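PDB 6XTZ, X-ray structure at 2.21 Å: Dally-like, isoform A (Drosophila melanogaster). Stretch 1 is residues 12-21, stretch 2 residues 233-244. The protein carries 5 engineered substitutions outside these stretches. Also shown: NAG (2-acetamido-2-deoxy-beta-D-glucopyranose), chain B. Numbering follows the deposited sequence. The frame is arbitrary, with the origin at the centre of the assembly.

Stretch 1 12-21: AVTHIFQARG
Stretch 2, residues 233-244: MQHCGACKGYTE

Residues 12-21 contain a short helix, 14-19, and pack against residues 233-244, where the end of a longer helix (233-234) gives way to a weakly bonded helical segment, about 236-239, and then a loop. The CA atoms nearest each other across the contact are those of Val 13 and Gly 241, 5.7 Å apart. As stretch 1 advances its partners recede in sequence, from Thr 243 to Gln 234, so the two stretches run in broadly opposite senses.

Ala 12 points toward stretch 2, and its O lies 3.3 Å from Thr 243 CG2; Thr 243 has chi1 p. Val 13 (phi/psi -120/12, chi1 m) occupies the N-cap position. Its CG2 is 3.2 Å from Ala 238 O and its CG1 3.2 Å from Tyr 242 O, so the isopropyl group sits against the backbone of the turn. There Gly 241 (80/5) adopts angles at which a CB would jam against the carbonyl of Lys 240; Gly 241 N donates to Ala 238 O at 3.0 Å.

One turn on, Ile 16 (m, t) reaches Thr 243, CD1 to CG2 3.9 Å, and Ala 238, CG2 to CB 4.1 Å. Phe 17 (chi1 m, chi2 -41°) starts sideways, but its ring closes on Ala 238, CE1 to CB 3.5 Å. The small Ala 238 thus meets Val 13, Ile 16 and Phe 17 through apolar contacts.

Arg 20, leaving the helix at -91/10, extends its side chain (m, t, t, chi4 176°) to stretch 2, with CA-to-CB pointing toward it. Arg 20 NH1 donates to His 235 O (3.2 Å, 158°), while His 235 (chi1 m, chi2 -61°) places ND1 over one guanidinium face, 3.2 Å from Arg 20 CZ. Water 1 accepts from Arg 20 NH2 at 2.6 Å and from Ala 238 N at 3.0 Å, and donates to Gln 234 O at 3.2 Å, joining the arginine to the helix end.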

ATOM      1  N   ALA A  12     -26.241  -0.709 -41.928  1.00 63.67           N
ATOM      2  CA  ALA A  12     -24.841  -0.369 -41.708  1.00 63.78           C
ATOM      3  C   ALA A  12     -24.283  -0.962 -40.422  1.00 63.14           C
ATOM      4  O   ALA A  12     -23.059  -1.027 -40.268  1.00 68.33           O
ATOM      5  CB  ALA A  12     -24.665   1.152 -41.690  1.00 63.15           C
ATOM      6  N   VAL A  13     -25.144  -1.402 -39.504  1.00 62.34           N
ATOM      7  CA  VAL A  13     -24.722  -1.891 -38.200  1.00 64.06           C
ATOM      8  C   VAL A  13     -25.133  -3.340 -37.964  1.00 66.01           C
ATOM      9  O   VAL A  13     -25.046  -3.825 -36.836  1.00 67.68           O
ATOM     10  CB  VAL A  13     -25.256  -0.989 -37.070  1.00 62.62           C
ATOM     11  CG1 VAL A  13     -24.610   0.384 -37.139  1.00 59.70           C
ATOM     12  CG2 VAL A  13     -26.771  -0.875 -37.158  1.00 58.18           C
ATOM     13  N   THR A  14     -25.578  -4.045 -39.008  1.00 64.64           N
ATOM     14  CA  THR A  14     -25.993  -5.433 -38.825  1.00 68.40           C
ATOM     15  C   THR A  14     -24.820  -6.325 -38.436  1.00 70.53           C
ATOM     16  O   THR A  14     -25.005  -7.304 -37.704  1.00 72.46           O
ATOM     17  CB  THR A  14     -26.671  -5.959 -40.094  1.00 70.94           C
ATOM     18  OG1 THR A  14     -26.984  -7.348 -39.931  1.00 65.53           O
ATOM     19  CG2 THR A  14     -25.767  -5.787 -41.306  1.00 76.38           C
ATOM     20  N   HIS A  15     -23.611  -6.000 -38.900  1.00 69.61           N
ATOM     21  CA  HIS A  15     -22.442  -6.790 -38.528  1.00 67.93           C
ATOM     22  C   HIS A  15     -22.018  -6.519 -37.091  1.00 67.59           C
ATOM     23  O   HIS A  15     -21.482  -7.414 -36.427  1.00 68.52           O
ATOM     24  CB  HIS A  15     -21.285  -6.503 -39.486  1.00 66.89           C
ATOM     25  CG  HIS A  15     -20.756  -5.106 -39.394  1.00 65.67           C
ATOM     26  ND1 HIS A  15     -21.399  -4.027 -39.962  1.00 68.07           N
ATOM     27  CD2 HIS A  15     -19.641  -4.612 -38.806  1.00 66.75           C
ATOM     28  CE1 HIS A  15     -20.705  -2.928 -39.724  1.00 66.90           C
ATOM     29  NE2 HIS A  15     -19.633  -3.255 -39.025  1.00 66.00           N
ATOM     30  N   ILE A  16     -22.245  -5.299 -36.599  1.00 66.89           N
ATOM     31  CA  ILE A  16     -21.877  -4.963 -35.228  1.00 61.34           C
ATOM     32  C   ILE A  16     -22.697  -5.782 -34.238  1.00 59.86           C
ATOM     33  O   ILE A  16     -22.165  -6.294 -33.245  1.00 54.94           O
ATOM     34  CB  ILE A  16     -22.045  -3.452 -34.988  1.00 58.34           C
ATOM     35  CG1 ILE A  16     -21.133  -2.656 -35.924  1.00 56.52           C
ATOM     36  CG2 ILE A  16     -21.753  -3.103 -33.540  1.00 59.71           C
ATOM     37  CD1 ILE A  16     -21.261  -1.156 -35.765  1.00 56.56           C
ATOM     38  N   PHE A  17     -24.000  -5.923 -34.493  1.00 60.43           N
ATOM     39  CA  PHE A  17     -24.849  -6.699 -33.596  1.00 59.88           C
ATOM     40  C   PHE A  17     -24.470  -8.175 -33.614  1.00 64.53           C
ATOM     41  O   PHE A  17     -24.459  -8.832 -32.567  1.00 65.16           O
ATOM     42  CB  PHE A  17     -26.318  -6.512 -33.972  1.00 60.15           C
ATOM     43  CG  PHE A  17     -26.806  -5.100 -33.820  1.00 53.62           C
ATOM     44  CD1 PHE A  17     -26.433  -4.340 -32.723  1.00 49.57           C
ATOM     45  CD2 PHE A  17     -27.629  -4.528 -34.776  1.00 50.84           C
ATOM     46  CE1 PHE A  17     -26.877  -3.040 -32.579  1.00 46.94           C
ATOM     47  CE2 PHE A  17     -28.076  -3.227 -34.639  1.00 49.04           C
ATOM     48  CZ  PHE A  17     -27.697  -2.482 -33.539  1.00 49.62           C
ATOM     49  N   GLN A  18     -24.155  -8.713 -34.797  1.00 66.75           N
ATOM     50  CA  GLN A  18     -23.713 -10.101 -34.881  1.00 70.34           C
ATOM     51  C   GLN A  18     -22.381 -10.307 -34.172  1.00 73.10           C
ATOM     52  O   GLN A  18     -22.142 -11.377 -33.601  1.00 74.89           O
ATOM     53  CB  GLN A  18     -23.611 -10.534 -36.344  1.00 74.65           C
ATOM     54  CG  GLN A  18     -24.947 -10.593 -37.067  1.00 78.82           C
ATOM     55  CD  GLN A  18     -24.814 -11.011 -38.518  1.00 80.19           C
ATOM     56  OE1 GLN A  18     -23.708 -11.131 -39.045  1.00 84.07           O
ATOM     57  NE2 GLN A  18     -25.947 -11.237 -39.173  1.00 76.51           N
ATOM     58  N   ALA A  19     -21.503  -9.301 -34.198  1.00 70.94           N
ATOM     59  CA  ALA A  19     -20.248  -9.389 -33.463  1.00 67.60           C
ATOM     60  C   ALA A  19     -20.460  -9.343 -31.957  1.00 69.07           C
ATOM     61  O   ALA A  19     -19.595  -9.806 -31.206  1.00 73.86           O
ATOM     62  CB  ALA A  19     -19.306  -8.262 -33.890  1.00 64.04           C
ATOM     63  N   ARG A  20     -21.587  -8.800 -31.501  1.00 62.42           N
ATOM     64  CA  ARG A  20     -21.904  -8.721 -30.084  1.00 59.97           C
ATOM     65  C   ARG A  20     -22.681  -9.933 -29.585  1.00 63.69           C
ATOM     66  O   ARG A  20     -23.168  -9.918 -28.451  1.00 71.27           O
ATOM     67  CB  ARG A  20     -22.687  -7.438 -29.793  1.00 57.15           C
ATOM     68  CG  ARG A  20     -21.888  -6.165 -30.032  1.00 59.03           C
ATOM     69  CD  ARG A  20     -22.768  -4.926 -29.952  1.00 57.46           C
ATOM     70  NE  ARG A  20     -22.003  -3.699 -30.157  1.00 53.21           N
ATOM     71  CZ  ARG A  20     -22.542  -2.485 -30.213  1.00 50.79           C
ATOM     72  NH1 ARG A  20     -23.853  -2.333 -30.084  1.00 47.08           N
ATOM     73  NH2 ARG A  20     -21.771  -1.423 -30.404  1.00 44.96           N
ATOM     74  N   GLY A  21     -22.803 -10.976 -30.402  1.00 57.16           N
ATOM     75  CA  GLY A  21     -23.483 -12.188 -29.997  1.00 59.12           C
ATOM     76  C   GLY A  21     -24.958 -12.247 -30.315  1.00 63.13           C
ATOM     77  O   GLY A  21     -25.627 -13.197 -29.893  1.00 60.63           O
ATOM     78  N   MET A 233     -23.171   4.546 -23.699  1.00 45.94           N
ATOM     79  CA  MET A 233     -21.857   4.931 -24.194  1.00 42.98           C
ATOM     80  C   MET A 233     -21.320   3.917 -25.195  1.00 43.38           C
ATOM     81  O   MET A 233     -20.818   4.293 -26.260  1.00 44.42           O
ATOM     82  CB  MET A 233     -20.886   5.096 -23.020  1.00 43.27           C
ATOM     83  CG  MET A 233     -19.481   5.540 -23.399  1.00 39.53           C
ATOM     84  SD  MET A 233     -18.355   4.175 -23.742  1.00 50.02           S
ATOM     85  CE  MET A 233     -18.450   3.256 -22.206  1.00 45.06           C
ATOM     86  N   GLN A 234     -21.427   2.627 -24.880  1.00 49.69           N
ATOM     87  CA  GLN A 234     -20.705   1.611 -25.637  1.00 57.29           C
ATOM     88  C   GLN A 234     -21.526   0.997 -26.767  1.00 52.61           C
ATOM     89  O   GLN A 234     -20.971   0.679 -27.826  1.00 53.39           O
ATOM     90  CB  GLN A 234     -20.218   0.508 -24.689  1.00 58.80           C
ATOM     91  CG  GLN A 234     -19.422  -0.600 -25.369  1.00 63.02           C
ATOM     92  CD  GLN A 234     -18.893  -1.634 -24.393  1.00 64.71           C
ATOM     93  OE1 GLN A 234     -18.944  -1.443 -23.178  1.00 64.50           O
ATOM     94  NE2 GLN A 234     -18.384  -2.740 -24.924  1.00 62.40           N
ATOM     95  N   HIS A 235     -22.834   0.822 -26.580  1.00 55.26           N
ATOM     96  CA  HIS A 235     -23.641   0.063 -27.531  1.00 50.57           C
ATOM     97  C   HIS A 235     -24.719   0.866 -28.244  1.00 54.15           C
ATOM     98  O   HIS A 235     -25.052   0.533 -29.384  1.00 56.65           O
ATOM     99  CB  HIS A 235     -24.312  -1.129 -26.830  1.00 50.71           C
ATOM    100  CG  HIS A 235     -23.346  -2.131 -26.282  1.00 55.44           C
ATOM    101  ND1 HIS A 235     -22.457  -2.823 -27.076  1.00 59.25           N
ATOM    102  CD2 HIS A 235     -23.131  -2.560 -25.015  1.00 59.08           C
ATOM    103  CE1 HIS A 235     -21.735  -3.632 -26.322  1.00 59.09           C
ATOM    104  NE2 HIS A 235     -22.123  -3.492 -25.068  1.00 56.15           N
ATOM    105  N   CYS A 236     -25.276   1.904 -27.617  1.00 55.51           N
ATOM    106  CA  CYS A 236     -26.430   2.585 -28.196  1.00 55.55           C
ATOM    107  C   CYS A 236     -26.106   3.336 -29.482  1.00 56.83           C
ATOM    108  O   CYS A 236     -27.038   3.740 -30.187  1.00 54.90           O
ATOM    109  CB  CYS A 236     -27.040   3.548 -27.178  1.00 52.22           C
ATOM    110  SG  CYS A 236     -27.859   2.721 -25.799  1.00 54.32           S
ATOM    111  N   GLY A 237     -24.827   3.532 -29.804  1.00 56.39           N
ATOM    112  CA  GLY A 237     -24.487   4.146 -31.076  1.00 56.54           C
ATOM    113  C   GLY A 237     -24.947   3.317 -32.259  1.00 54.98           C
ATOM    114  O   GLY A 237     -25.444   3.855 -33.251  1.00 51.91           O
ATOM    115  N   ALA A 238     -24.798   1.993 -32.166  1.00 55.20           N
ATOM    116  CA  ALA A 238     -25.238   1.124 -33.250  1.00 50.99           C
ATOM    117  C   ALA A 238     -26.756   1.097 -33.369  1.00 55.36           C
ATOM    118  O   ALA A 238     -27.288   0.837 -34.454  1.00 51.00           O
ATOM    119  CB  ALA A 238     -24.696  -0.290 -33.046  1.00 47.50           C
ATOM    120  N   CYS A 239     -27.470   1.359 -32.271  1.00 55.37           N
ATOM    121  CA  CYS A 239     -28.926   1.393 -32.332  1.00 55.45           C
ATOM    122  C   CYS A 239     -29.446   2.554 -33.171  1.00 56.76           C
ATOM    123  O   CYS A 239     -30.593   2.506 -33.627  1.00 57.66           O
ATOM    124  CB  CYS A 239     -29.513   1.460 -30.920  1.00 56.48           C
ATOM    125  SG  CYS A 239     -29.092   0.037 -29.883  1.00 56.10           S
ATOM    126  N   LYS A 240     -28.636   3.589 -33.386  1.00 56.07           N
ATOM    127  CA  LYS A 240     -28.984   4.681 -34.283  1.00 60.28           C
ATOM    128  C   LYS A 240     -28.356   4.531 -35.663  1.00 59.56           C
ATOM    129  O   LYS A 240     -28.327   5.500 -36.427  1.00 58.53           O
ATOM    130  CB  LYS A 240     -28.576   6.024 -33.675  1.00 60.17           C
ATOM    131  CG  LYS A 240     -29.471   6.503 -32.542  1.00 58.61           C
ATOM    132  CD  LYS A 240     -29.160   7.944 -32.181  1.00 60.05           C
ATOM    133  CE  LYS A 240     -30.160   8.482 -31.177  1.00 62.02           C
ATOM    134  NZ  LYS A 240     -29.954   9.929 -30.895  1.00 62.27           N
ATOM    135  N   GLY A 241     -27.859   3.344 -36.000  1.00 57.30           N
ATOM    136  CA  GLY A 241     -27.229   3.134 -37.285  1.00 57.52           C
ATOM    137  C   GLY A 241     -25.805   3.625 -37.387  1.00 64.17           C
ATOM    138  O   GLY A 241     -25.221   3.561 -38.475  1.00 70.40           O
ATOM    139  N   TYR A 242     -25.223   4.110 -36.293  1.00 60.04           N
ATOM    140  CA  TYR A 242     -23.860   4.620 -36.298  1.00 64.07           C
ATOM    141  C   TYR A 242     -22.869   3.490 -36.051  1.00 62.13           C
ATOM    142  O   TYR A 242     -23.128   2.580 -35.259  1.00 56.81           O
ATOM    143  CB  TYR A 242     -23.687   5.703 -35.233  1.00 65.35           C
ATOM    144  CG  TYR A 242     -24.585   6.906 -35.418  1.00 63.05           C
ATOM    145  CD1 TYR A 242     -24.874   7.395 -36.685  1.00 62.81           C
ATOM    146  CD2 TYR A 242     -25.142   7.554 -34.323  1.00 63.52           C
ATOM    147  CE1 TYR A 242     -25.692   8.498 -36.856  1.00 65.57           C
ATOM    148  CE2 TYR A 242     -25.961   8.656 -34.484  1.00 65.82           C
ATOM    149  CZ  TYR A 242     -26.233   9.124 -35.752  1.00 68.19           C
ATOM    150  OH  TYR A 242     -27.049  10.220 -35.912  1.00 70.76           O
ATOM    151  N   THR A 243     -21.727   3.557 -36.736  1.00 63.52           N
ATOM    152  CA  THR A 243     -20.672   2.566 -36.580  1.00 61.74           C
ATOM    153  C   THR A 243     -19.449   3.097 -35.848  1.00 56.88           C
ATOM    154  O   THR A 243     -18.542   2.313 -35.547  1.00 56.13           O
ATOM    155  CB  THR A 243     -20.239   2.027 -37.952  1.00 62.39           C
ATOM    156  OG1 THR A 243     -19.702   3.099 -38.739  1.00 61.32           O
ATOM    157  CG2 THR A 243     -21.426   1.418 -38.683  1.00 62.58           C
ATOM    158  N   GLU A 244     -19.398   4.393 -35.551  1.00 54.79           N
ATOM    159  CA  GLU A 244     -18.215   4.979 -34.939  1.00 55.77           C
ATOM    160  C   GLU A 244     -18.072   4.541 -33.485  1.00 60.62           C
ATOM    161  O   GLU A 244     -19.051   4.223 -32.803  1.00 62.00           O
ATOM    162  CB  GLU A 244     -18.269   6.506 -35.013  1.00 53.24           C
ATOM    163  CG  GLU A 244     -18.068   7.082 -36.407  1.00 57.92           C
ATOM    164  CD  GLU A 244     -19.324   7.034 -37.258  1.00 62.78           C
ATOM    165  OE1 GLU A 244     -19.248   7.406 -38.448  1.00 66.55           O
ATOM    166  OE2 GLU A 244     -20.387   6.628 -36.741  1.00 64.06           O
TER
HETATM  167  C1  NAG B 701     -26.914   1.968 -45.185  1.00 61.19           C
HETATM  168  C2  NAG B 701     -26.429   2.848 -46.336  1.00 68.40           C
HETATM  169  C3  NAG B 701     -26.101   1.989 -47.553  1.00 75.76           C
HETATM  170  C4  NAG B 701     -25.119   0.889 -47.177  1.00 75.36           C
HETATM  171  C5  NAG B 701     -25.649   0.089 -45.990  1.00 72.06           C
HETATM  172  C6  NAG B 701     -24.668  -0.944 -45.487  1.00 78.01           C
HETATM  173  C7  NAG B 701     -27.157   5.170 -46.651  1.00 71.39           C
HETATM  174  C8  NAG B 701     -28.294   6.072 -47.027  1.00 67.17           C
HETATM  175  N2  NAG B 701     -27.417   3.859 -46.673  1.00 69.30           N
HETATM  176  O3  NAG B 701     -25.548   2.807 -48.577  1.00 79.87           O
HETATM  177  O4  NAG B 701     -24.920   0.015 -48.283  1.00 78.38           O
HETATM  178  O5  NAG B 701     -25.924   0.970 -44.890  1.00 67.29           O
HETATM  179  O6  NAG B 701     -23.324  -0.521 -45.675  1.00 85.65           O
HETATM  180  O7  NAG B 701     -26.053   5.609 -46.342  1.00 72.38           O
HETATM  181  O   HOH W   1     -22.374   1.047 -30.625  1.00 48.99           O